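Local coordinates for protein amino acid amide racemase (Ochrobactrum anthropi, PDB 6GIO) that binds pyridoxal-5'-phosphate and belongs to the class-III aminotransferase family of PLP-dependent enzymes, forming a two-chain assembly, at residues R10-R13 / G19-R22; V120-A125 / Q282-H287; G145-G148 / A154-H157; L166-D171 / P175-E180. All coordinates share one frame; numbering follows the deposited sequence.

Interaction 1: residues R10-R13 / G19-R22; sequences RDAR and GRLR
A chi1 of 176° turns the carboxylate of Asp11, on helix 7-14, away from the backbone N and toward two arginines of residues 19-22. Arg20 reaches it with a chain extended from CG to NE, and Arg22 with one bent at chi2 (-77°). Arg22 meets it end-on: NH1 donates to Asp11 OD1 at 2.8 Å, nearly straight and from above the carboxylate plane, while NH2 bonds to Asp11 OD2 at 3.0 Å on its syn side. Arg20 comes side-on and spends two nitrogens on a single oxygen, NH2 lying 3.2 Å and NE 3.3 Å from Asp11 OD1. That oxygen therefore accepts three N-H groups, which probably keeps the carboxylate ionised in its buried position. The two arginines also lie against each other, since CG of Arg20 sits over the centre of the Arg22 guanidinium, 3.9 Å above its plane. Arginine suits both places because its flat, multi-donor head can serve several acceptors: Arg20 NH1 holds Glu17 in a further salt bridge, and Arg22 NH2 also bonds to the carbonyl of Leu79 of the second subunit. Asp11 in turn packs on Pro83 of that subunit. The arrangement is a salt-bridge network, here tying an N-terminal helix to the loop that follows it at a subunit interface.

Interaction 2: residues V120-A125 / Q282-H287; sequences VRVLTA and QWVMDH
Val122 and Val284 make the close-packed part of this contact, two beta-branched side chains meeting between helix 112-127 and the short helix 282-285. Both methyls of Val122 face CG1 of Val284, with CG2 of Val122 and CG1 of Val284 4.0 Å apart. The CG2 methyl, held anti to the backbone N, also presses on the carbonyl of Val284, at 3.3 Å from its O atom. Short, rigid valines suit this place, for they fill the narrow gap between two backbones without a flexible chain to order. Val284 also reaches Leu234 and Met262, Leu123 leans on the same two residues, and Ile18 of the second subunit packs on Val122. The contact thus lies on the mixed sheet that contains strands 104-109, 276-281 and 234-238, in the large domain of the PLP-dependent aminotransferase fold: helix 112-127 follows edge strand 104-109, and helix 282-285 follows strand 276-281, the neighbour of that strand in the sheet.

Toward the more open end, the packing passes to Ala125 and His287, both partly exposed. With chi1 at 165°, the His287 ring extends toward helix 112-127, where CB of Ala125 lies 3.6 Å from NE2 of His287. The backbone carbon of Ala125 stands over one face of the ring, 3.8 Å above its plane but displaced toward the rim. The small alanine lets the imidazole come close to the helix backbone. Phe291 meets the same ring edge-to-face.

Interaction 3: residues G145-G148 / A154-H157; sequences GSMG and AMTH
The imidazole of His157 has the sulfur of Met147 at its edge and the backbone of Met155 against one face. Met147 SD lies 3.9 Å from CE1 of His157 and 5.0 Å from the ring centroid, 75° off the ring normal, in a Met-aromatic contact made at the rim. CA of Met155 sits 3.7 Å above the ring plane, offset from its centre. The ring of Phe291 of the second subunit also meets this histidine, their planes inclined at about 55°.

The two methionines pass alongside each other in opposite directions. CG of Met147 is 3.6 Å from CB of Met155, and SD of Met147 is 3.8 Å from CG of Met155. Met147 can reach so far because its chain runs straight out from the backbone, with chi1 180° and chi2 also extended, and turns only at the terminal methyl. Met155 presents CB and CG as the side along which the straight chain runs, and bends away only beyond them, at chi2 and chi3. An unbranched chain suits both places, since each can lie lengthwise along the other; in Met147 it also carries a polarisable sulfur to the imidazole edge.

Met155 also touches Tyr139, which lines the PLP pocket. Met147 and His157 both pack on Arg121 of the second subunit. The contact joins the short helix 144-147 to the loop that leads to strand 164-167, beside the subunit interface.

Interaction 4: residues L166-D171 / P175-E180; sequences LLPYPD and PRFSAE
Pro175 opens the second segment by setting its backbone against Asp171: CA of Pro175 lies 3.1 Å from O of Asp171 in a CA-H...O contact. The proline nitrogen has no hydrogen to share with that carbonyl, and the C-H of CA faces it instead. Asp171 OD1 meanwhile accepts a hydrogen bond from the backbone N of Phe173, within the short connection.

At Phe177 the ring turns one face to Pro168. CG of Pro168 stands 3.9 Å from the centroid of the Phe177 ring and only 6° off the normal, a CH-pi contact over the face. CB of Pro168 is 3.7 Å from CD2 of Phe177. The stiff proline ring offers polarised C-H groups to the aromatic face, and Phe177 comes to it with CG anti to its carbonyl carbon (chi1 -59°). This packing lies in a beta-to-alpha connection of the sheet whose edge is strand 164-167, where the chain leaves that strand and turns into helix 179-191.

The carbonyl of Phe177 serves the same turn: a water donates to O of Phe177 at 3.1 Å and, more weakly, to O of Asp171. CB of Pro170 approaches that same oxygen of Phe177 at 3.6 Å. Ser178 is the N-cap, its short hydroxyl side chain accepting from the backbone N of Ala181. Ala179 then begins the helix beside Pro170, and both touch Phe220 of helix 220-229.

Overall arrangement
Interactions 2 and 3 touch directly, CG1 of Val120 lying 3.8 Å from O of Gly145, although their centres are 22 Å apart. Interactions 3 and 4 come in succession along the chain between helix 112-127 and helix 282-285; their nearest atoms are about 7 Å apart. Interaction 1 belongs to the N-terminal region, with its nearest atoms also about 7 Å from interaction 3. Interactions 1, 2 and 3 all reach the second subunit, whereas interaction 4 touches no other chain. The Met155 side chain of interaction 3 is about 9 Å, and the Arg20 side chain of interaction 1 about 13 Å, from a bound PLP.

Interaction 1: residues R10-R13 / G19-R22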
loop_
_atom_site.group_PDB
_atom_site.type_symbol
_atom_site.label_atom_id
_atom_site.label_comp_id
_atom_site.label_asym_id
_atom_site.label_seq_id
_atom_site.Cartn_x
_atom_site.Cartn_y
_atom_site.Cartn_z
ATOM N N ARG C 10 10.026 -22.970 -6.007
ATOM C CA ARG C 10 9.617 -21.984 -6.982
ATOM C C ARG C 10 9.707 -20.556 -6.382
ATOM O O ARG C 10 10.121 -19.613 -7.078
ATOM C CB ARG C 10 8.222 -22.291 -7.469
ATOM C CG ARG C 10 8.195 -23.441 -8.474
ATOM C CD ARG C 10 6.784 -23.979 -8.648
ATOM N NE ARG C 10 5.883 -22.951 -9.129
ATOM C CZ ARG C 10 4.584 -22.862 -8.817
ATOM N NH1 ARG C 10 4.021 -23.754 -8.007
ATOM N NH2 ARG C 10 3.836 -21.869 -9.315
ATOM N N ASP C 11 9.351 -20.428 -5.109
ATOM C CA ASP C 11 9.387 -19.140 -4.400
ATOM C C ASP C 11 10.819 -18.644 -4.345
ATOM O O ASP C 11 11.075 -17.451 -4.573
ATOM C CB ASP C 11 8.777 -19.274 -2.997
ATOM C CG ASP C 11 8.874 -17.979 -2.172
ATOM O OD1 ASP C 11 9.964 -17.738 -1.610
ATOM O OD2 ASP C 11 7.871 -17.219 -2.072
ATOM N N ALA C 12 11.760 -19.562 -4.072
ATOM C CA ALA C 12 13.178 -19.193 -3.981
ATOM C C ALA C 12 13.730 -18.668 -5.283
ATOM O O ALA C 12 14.604 -17.787 -5.269
ATOM C CB ALA C 12 14.033 -20.363 -3.486
ATOM N N ARG C 13 13.258 -19.218 -6.404
ATOM C CA ARG C 13 13.728 -18.817 -7.726
ATOM C C ARG C 13 13.254 -17.446 -8.184
ATOM O O ARG C 13 13.901 -16.853 -9.019
ATOM C CB ARG C 13 13.284 -19.830 -8.775
ATOM C CG ARG C 13 14.009 -21.162 -8.683
ATOM C CD ARG C 13 13.446 -22.157 -9.689
ATOM N NE ARG C 13 14.078 -23.458 -9.492
ATOM C CZ ARG C 13 13.905 -24.536 -10.268
ATOM N NH1 ARG C 13 13.092 -24.510 -11.327
ATOM N NH2 ARG C 13 14.545 -25.660 -9.972
ATOM N N GLY C 19 11.596 -8.982 0.434
ATOM C CA GLY C 19 10.195 -9.145 0.812
ATOM C C GLY C 19 9.892 -10.350 1.695
ATOM O O GLY C 19 8.713 -10.652 1.915
ATOM N N ARG C 20 10.936 -11.008 2.212
ATOM C CA ARG C 20 10.812 -12.214 2.991
ATOM C C ARG C 20 11.069 -12.011 4.477
ATOM O O ARG C 20 11.984 -11.308 4.852
ATOM C CB ARG C 20 11.833 -13.251 2.521
ATOM C CG ARG C 20 11.524 -13.897 1.194
ATOM C CD ARG C 20 12.401 -15.137 1.060
ATOM N NE ARG C 20 12.206 -15.775 -0.237
ATOM C CZ ARG C 20 13.019 -15.663 -1.286
ATOM N NH1 ARG C 20 14.150 -14.964 -1.229
ATOM N NH2 ARG C 20 12.692 -16.264 -2.415
ATOM N N LEU C 21 10.237 -12.643 5.303
ATOM C CA LEU C 21 10.455 -12.792 6.758
ATOM C C LEU C 21 9.925 -14.165 7.144
ATOM O O LEU C 21 8.882 -14.320 7.789
ATOM C CB LEU C 21 9.725 -11.711 7.563
ATOM C CG LEU C 21 10.014 -11.753 9.078
ATOM C CD1 LEU C 21 11.493 -11.494 9.376
ATOM C CD2 LEU C 21 9.135 -10.752 9.822
ATOM N N ARG C 22 10.652 -15.170 6.700
ATOM C CA ARG C 22 10.198 -16.540 6.750
ATOM C C ARG C 22 10.661 -17.243 8.027
ATOM O O ARG C 22 11.841 -17.207 8.359
ATOM C CB ARG C 22 10.688 -17.264 5.479
ATOM C CG ARG C 22 10.264 -16.534 4.185
ATOM C CD ARG C 22 8.803 -16.782 3.876
ATOM N NE ARG C 22 8.298 -16.040 2.704
ATOM C CZ ARG C 22 8.538 -16.352 1.426
ATOM N NH1 ARG C 22 9.345 -17.371 1.099
ATOM N NH2 ARG C 22 7.970 -15.631 0.454
#

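Interaction 2: residues V120-A125 / Q282-H287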
loop_
_atom_site.group_PDB
_atom_site.type_symbol
_atom_site.label_atom_id
_atom_site.label_comp_id
_atom_site.label_asym_id
_atom_site.label_seq_id
_atom_site.Cartn_x
_atom_site.Cartn_y
_atom_site.Cartn_z
ATOM N N VAL C 120 2.121 10.742 9.686
ATOM C CA VAL C 120 3.243 11.667 9.908
ATOM C C VAL C 120 3.248 12.861 8.949
ATOM O O VAL C 120 3.475 14.021 9.378
ATOM C CB VAL C 120 4.657 10.993 9.939
ATOM C CG1 VAL C 120 5.036 10.339 8.621
ATOM C CG2 VAL C 120 5.698 12.038 10.299
ATOM N N ARG C 121 2.952 12.601 7.680
ATOM C CA ARG C 121 2.926 13.687 6.672
ATOM C C ARG C 121 1.855 14.730 7.028
ATOM O O ARG C 121 2.155 15.895 7.025
ATOM C CB ARG C 121 2.616 13.106 5.294
ATOM C CG ARG C 121 3.709 12.225 4.713
ATOM C CD ARG C 121 3.552 12.050 3.219
ATOM N NE ARG C 121 3.385 13.293 2.511
ATOM C CZ ARG C 121 2.522 13.508 1.541
ATOM N NH1 ARG C 121 2.040 12.501 0.834
ATOM N NH2 ARG C 121 2.122 14.737 1.303
ATOM N N VAL C 122 0.669 14.296 7.420
ATOM C CA VAL C 122 -0.434 15.240 7.597
ATOM C C VAL C 122 -0.400 15.885 8.965
ATOM O O VAL C 122 -0.841 17.035 9.150
ATOM C CB VAL C 122 -1.806 14.569 7.307
ATOM C CG1 VAL C 122 -2.192 13.586 8.391
ATOM C CG2 VAL C 122 -2.888 15.622 7.089
ATOM N N LEU C 123 0.102 15.150 9.945
ATOM C CA LEU C 123 0.241 15.749 11.298
ATOM C C LEU C 123 1.246 16.919 11.310
ATOM O O LEU C 123 0.960 18.010 11.848
ATOM C CB LEU C 123 0.621 14.704 12.314
ATOM C CG LEU C 123 -0.430 13.687 12.733
ATOM C CD1 LEU C 123 0.279 12.471 13.327
ATOM C CD2 LEU C 123 -1.387 14.288 13.739
ATOM N N THR C 124 2.398 16.712 10.692
ATOM C CA THR C 124 3.426 17.770 10.670
ATOM C C THR C 124 2.906 18.966 9.871
ATOM O O THR C 124 2.997 20.109 10.337
ATOM C CB THR C 124 4.737 17.258 10.119
ATOM O OG1 THR C 124 4.481 16.569 8.908
ATOM C CG2 THR C 124 5.360 16.288 11.089
ATOM N N ALA C 125 2.279 18.691 8.725
ATOM C CA ALA C 125 1.798 19.749 7.842
ATOM C C ALA C 125 0.688 20.528 8.521
ATOM O O ALA C 125 0.727 21.734 8.505
ATOM C CB ALA C 125 1.323 19.190 6.498
ATOM N N GLN C 282 -11.190 16.688 11.950
ATOM C CA GLN C 282 -11.386 17.272 10.609
ATOM C C GLN C 282 -10.343 18.334 10.229
ATOM O O GLN C 282 -9.852 18.382 9.098
ATOM C CB GLN C 282 -12.799 17.851 10.459
ATOM C CG GLN C 282 -13.022 18.423 9.073
ATOM C CD GLN C 282 -14.363 19.057 8.904
ATOM O OE1 GLN C 282 -14.953 19.579 9.867
ATOM N NE2 GLN C 282 -14.876 19.024 7.661
ATOM N N TRP C 283 -9.961 19.158 11.187
ATOM C CA TRP C 283 -9.027 20.228 10.886
ATOM C C TRP C 283 -7.679 19.663 10.425
ATOM O O TRP C 283 -7.025 20.271 9.623
ATOM C CB TRP C 283 -8.877 21.212 12.062
ATOM C CG TRP C 283 -8.101 20.725 13.275
ATOM C CD1 TRP C 283 -8.597 20.083 14.373
ATOM C CD2 TRP C 283 -6.708 20.883 13.512
ATOM N NE1 TRP C 283 -7.595 19.805 15.251
ATOM C CE2 TRP C 283 -6.426 20.302 14.752
ATOM C CE3 TRP C 283 -5.669 21.470 12.796
ATOM C CZ2 TRP C 283 -5.138 20.285 15.293
ATOM C CZ3 TRP C 283 -4.392 21.431 13.320
ATOM C CH2 TRP C 283 -4.140 20.843 14.559
ATOM N N VAL C 284 -7.299 18.484 10.882
ATOM C CA VAL C 284 -6.094 17.814 10.351
ATOM C C VAL C 284 -6.382 17.093 9.036
ATOM O O VAL C 284 -5.629 17.226 8.061
ATOM C CB VAL C 284 -5.579 16.766 11.364
ATOM C CG1 VAL C 284 -4.433 15.927 10.784
ATOM C CG2 VAL C 284 -5.192 17.442 12.663
ATOM N N MET C 285 -7.461 16.317 9.022
ATOM C CA MET C 285 -7.710 15.348 7.966
ATOM C C MET C 285 -8.126 16.017 6.651
ATOM O O MET C 285 -7.892 15.488 5.548
ATOM C CB MET C 285 -8.736 14.314 8.432
ATOM C CG MET C 285 -8.284 13.522 9.633
ATOM S SD MET C 285 -6.772 12.538 9.373
ATOM C CE MET C 285 -7.271 11.451 8.060
ATOM N N ASP C 286 -8.719 17.201 6.778
ATOM C CA ASP C 286 -9.053 18.037 5.632
ATOM C C ASP C 286 -8.002 19.119 5.364
ATOM O O ASP C 286 -8.324 20.124 4.745
ATOM C CB ASP C 286 -10.410 18.718 5.844
ATOM C CG ASP C 286 -11.567 17.777 5.675
ATOM O OD1 ASP C 286 -11.355 16.564 5.352
ATOM O OD2 ASP C 286 -12.713 18.269 5.887
ATOM N N HIS C 287 -6.757 18.906 5.784
ATOM C CA HIS C 287 -5.685 19.940 5.688
ATOM C C HIS C 287 -5.560 20.514 4.267
ATOM O O HIS C 287 -5.489 21.713 4.104
ATOM C CB HIS C 287 -4.337 19.365 6.148
ATOM C CG HIS C 287 -3.154 20.186 5.753
ATOM N ND1 HIS C 287 -2.841 21.379 6.370
ATOM C CD2 HIS C 287 -2.190 19.978 4.820
ATOM C CE1 HIS C 287 -1.749 21.883 5.820
ATOM N NE2 HIS C 287 -1.343 21.062 4.866
#

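Interaction 3: residues G145-G148 / A154-H157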
loop_
_atom_site.group_PDB
_atom_site.type_symbol
_atom_site.label_atom_id
_atom_site.label_comp_id
_atom_site.label_asym_id
_atom_site.label_seq_id
_atom_site.Cartn_x
_atom_site.Cartn_y
_atom_site.Cartn_z
ATOM N N GLY C 145 8.455 6.901 5.177
ATOM C CA GLY C 145 7.939 7.859 6.197
ATOM C C GLY C 145 7.578 7.187 7.540
ATOM O O GLY C 145 7.794 7.737 8.633
ATOM N N SER C 146 7.042 5.972 7.461
ATOM C CA SER C 146 6.601 5.266 8.649
ATOM C C SER C 146 7.780 4.605 9.416
ATOM O O SER C 146 7.825 4.601 10.676
ATOM C CB SER C 146 5.525 4.254 8.242
ATOM O OG SER C 146 5.966 3.393 7.184
ATOM N N MET C 147 8.739 4.061 8.662
ATOM C CA MET C 147 9.975 3.521 9.233
ATOM C C MET C 147 10.788 4.645 9.888
ATOM O O MET C 147 11.437 4.446 10.915
ATOM C CB MET C 147 10.790 2.852 8.140
ATOM C CG MET C 147 12.105 2.258 8.594
ATOM S SD MET C 147 12.950 1.449 7.207
ATOM C CE MET C 147 13.493 2.874 6.273
ATOM N N GLY C 148 10.720 5.833 9.301
ATOM C CA GLY C 148 11.395 7.015 9.839
ATOM C C GLY C 148 11.047 7.405 11.267
ATOM O O GLY C 148 11.857 8.031 11.958
ATOM N N ALA C 154 15.338 -3.716 13.728
ATOM C CA ALA C 154 15.413 -4.212 12.349
ATOM C C ALA C 154 15.606 -3.082 11.320
ATOM O O ALA C 154 16.100 -3.341 10.225
ATOM C CB ALA C 154 14.183 -5.030 12.008
ATOM N N MET C 155 15.237 -1.842 11.675
ATOM C CA MET C 155 15.366 -0.685 10.768
ATOM C C MET C 155 16.499 0.321 11.117
ATOM O O MET C 155 16.561 1.448 10.598
ATOM C CB MET C 155 14.016 0.008 10.660
ATOM C CG MET C 155 12.924 -0.957 10.173
ATOM S SD MET C 155 11.304 -0.860 10.975
ATOM C CE MET C 155 11.721 -0.162 12.577
ATOM N N THR C 156 17.454 -0.114 11.932
ATOM C CA THR C 156 18.607 0.738 12.263
ATOM C C THR C 156 19.628 0.786 11.107
ATOM O O THR C 156 20.670 1.435 11.219
ATOM C CB THR C 156 19.313 0.239 13.535
ATOM O OG1 THR C 156 19.757 -1.115 13.342
ATOM C CG2 THR C 156 18.371 0.320 14.744
ATOM N N HIS C 157 19.345 0.083 10.007
ATOM C CA HIS C 157 20.150 0.247 8.799
ATOM C C HIS C 157 19.972 1.657 8.180
ATOM O O HIS C 157 20.757 2.039 7.343
ATOM C CB HIS C 157 19.837 -0.861 7.769
ATOM C CG HIS C 157 18.376 -1.075 7.544
ATOM N ND1 HIS C 157 17.529 -0.072 7.105
ATOM C CD2 HIS C 157 17.607 -2.178 7.713
ATOM C CE1 HIS C 157 16.299 -0.554 7.028
ATOM N NE2 HIS C 157 16.320 -1.825 7.394
#

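Interaction 4: residues L166-D171 / P175-E180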
loop_
_atom_site.group_PDB
_atom_site.type_symbol
_atom_site.label_atom_id
_atom_site.label_comp_id
_atom_site.label_asym_id
_atom_site.label_seq_id
_atom_site.Cartn_x
_atom_site.Cartn_y
_atom_site.Cartn_z
ATOM N N LEU C 166 13.155 9.487 20.479
ATOM C CA LEU C 166 12.925 8.083 20.878
ATOM C C LEU C 166 13.120 7.798 22.385
ATOM O O LEU C 166 14.201 8.002 22.931
ATOM C CB LEU C 166 13.846 7.154 20.106
ATOM C CG LEU C 166 13.538 6.964 18.629
ATOM C CD1 LEU C 166 14.659 6.123 18.010
ATOM C CD2 LEU C 166 12.194 6.305 18.357
ATOM N N LEU C 167 12.077 7.298 23.048
ATOM C CA LEU C 167 12.113 7.018 24.475
ATOM C C LEU C 167 12.037 5.544 24.709
ATOM O O LEU C 167 11.411 4.857 23.910
ATOM C CB LEU C 167 10.885 7.626 25.139
ATOM C CG LEU C 167 10.683 9.141 25.066
ATOM C CD1 LEU C 167 9.307 9.495 25.582
ATOM C CD2 LEU C 167 11.764 9.856 25.848
ATOM N N PRO C 168 12.595 5.046 25.843
ATOM C CA PRO C 168 12.364 3.661 26.201
ATOM C C PRO C 168 10.894 3.383 26.489
ATOM O O PRO C 168 10.156 4.242 27.040
ATOM C CB PRO C 168 13.222 3.471 27.467
ATOM C CG PRO C 168 14.205 4.592 27.469
ATOM C CD PRO C 168 13.474 5.714 26.826
ATOM N N TYR C 169 10.451 2.199 26.088
ATOM C CA TYR C 169 9.120 1.737 26.474
ATOM C C TYR C 169 9.249 0.926 27.786
ATOM O O TYR C 169 9.958 -0.069 27.848
ATOM C CB TYR C 169 8.486 0.931 25.321
ATOM C CG TYR C 169 6.990 0.710 25.348
ATOM C CD1 TYR C 169 6.435 -0.307 26.091
ATOM C CD2 TYR C 169 6.122 1.481 24.525
ATOM C CE1 TYR C 169 5.061 -0.570 26.049
ATOM C CE2 TYR C 169 4.770 1.229 24.473
ATOM C CZ TYR C 169 4.233 0.208 25.250
ATOM O OH TYR C 169 2.879 -0.071 25.206
ATOM N N PRO C 170 8.614 1.397 28.850
ATOM C CA PRO C 170 8.749 0.722 30.132
ATOM C C PRO C 170 8.232 -0.697 30.099
ATOM O O PRO C 170 7.059 -0.923 29.746
ATOM C CB PRO C 170 7.834 1.506 31.064
ATOM C CG PRO C 170 7.385 2.693 30.334
ATOM C CD PRO C 170 7.766 2.601 28.916
ATOM N N ASP C 171 9.091 -1.618 30.507
ATOM C CA ASP C 171 8.894 -3.030 30.306
ATOM C C ASP C 171 8.885 -3.730 31.683
ATOM O O ASP C 171 9.929 -3.909 32.286
ATOM C CB ASP C 171 10.049 -3.529 29.467
ATOM C CG ASP C 171 10.011 -5.023 29.234
ATOM O OD1 ASP C 171 9.153 -5.748 29.821
ATOM O OD2 ASP C 171 10.858 -5.457 28.448
ATOM N N PRO C 175 12.771 -4.620 33.709
ATOM C CA PRO C 175 12.394 -3.247 34.130
ATOM C C PRO C 175 13.581 -2.313 34.372
ATOM O O PRO C 175 13.771 -1.808 35.487
ATOM C CB PRO C 175 11.608 -3.503 35.409
ATOM C CG PRO C 175 12.333 -4.638 36.005
ATOM C CD PRO C 175 12.712 -5.546 34.853
ATOM N N ARG C 176 14.366 -2.104 33.320
ATOM C CA ARG C 176 15.430 -1.099 33.288
ATOM C C ARG C 176 14.865 0.319 33.515
ATOM O O ARG C 176 15.477 1.132 34.196
ATOM C CB ARG C 176 16.200 -1.216 31.969
ATOM C CG ARG C 176 16.908 -2.577 31.842
ATOM C CD ARG C 176 17.762 -2.749 30.583
ATOM N NE ARG C 176 18.993 -1.966 30.667
ATOM C CZ ARG C 176 20.039 -2.064 29.842
ATOM N NH1 ARG C 176 20.053 -2.941 28.834
ATOM N NH2 ARG C 176 21.086 -1.262 30.031
ATOM N N PHE C 177 13.665 0.587 33.014
ATOM C CA PHE C 177 13.112 1.926 33.084
ATOM C C PHE C 177 11.701 1.887 33.598
ATOM O O PHE C 177 10.827 1.298 32.990
ATOM C CB PHE C 177 13.159 2.621 31.694
ATOM C CG PHE C 177 14.534 2.745 31.121
ATOM C CD1 PHE C 177 15.352 3.812 31.456
ATOM C CD2 PHE C 177 15.015 1.786 30.241
ATOM C CE1 PHE C 177 16.635 3.900 30.945
ATOM C CE2 PHE C 177 16.292 1.871 29.707
ATOM C CZ PHE C 177 17.105 2.931 30.050
ATOM N N SER C 178 11.476 2.511 34.739
ATOM C CA SER C 178 10.135 2.595 35.266
ATOM C C SER C 178 9.296 3.571 34.427
ATOM O O SER C 178 9.812 4.402 33.684
ATOM C CB SER C 178 10.165 3.064 36.732
ATOM O OG SER C 178 10.674 4.394 36.820
ATOM N N ALA C 179 7.988 3.430 34.544
ATOM C CA ALA C 179 7.050 4.453 34.106
ATOM C C ALA C 179 7.501 5.871 34.499
ATOM O O ALA C 179 7.570 6.775 33.659
ATOM C CB ALA C 179 5.663 4.165 34.666
ATOM N N GLU C 180 7.860 6.026 35.758
ATOM C CA GLU C 180 8.208 7.335 36.324
ATOM C C GLU C 180 9.521 7.841 35.684
ATOM O O GLU C 180 9.689 9.051 35.449
ATOM C CB GLU C 180 8.337 7.235 37.853
ATOM C CG GLU C 180 7.046 6.905 38.648
ATOM C CD GLU C 180 6.468 5.467 38.439
ATOM O OE1 GLU C 180 7.213 4.522 38.055
ATOM O OE2 GLU C 180 5.239 5.273 38.656
HETATM O O HOH W 1 9.668 -1.320 34.223
#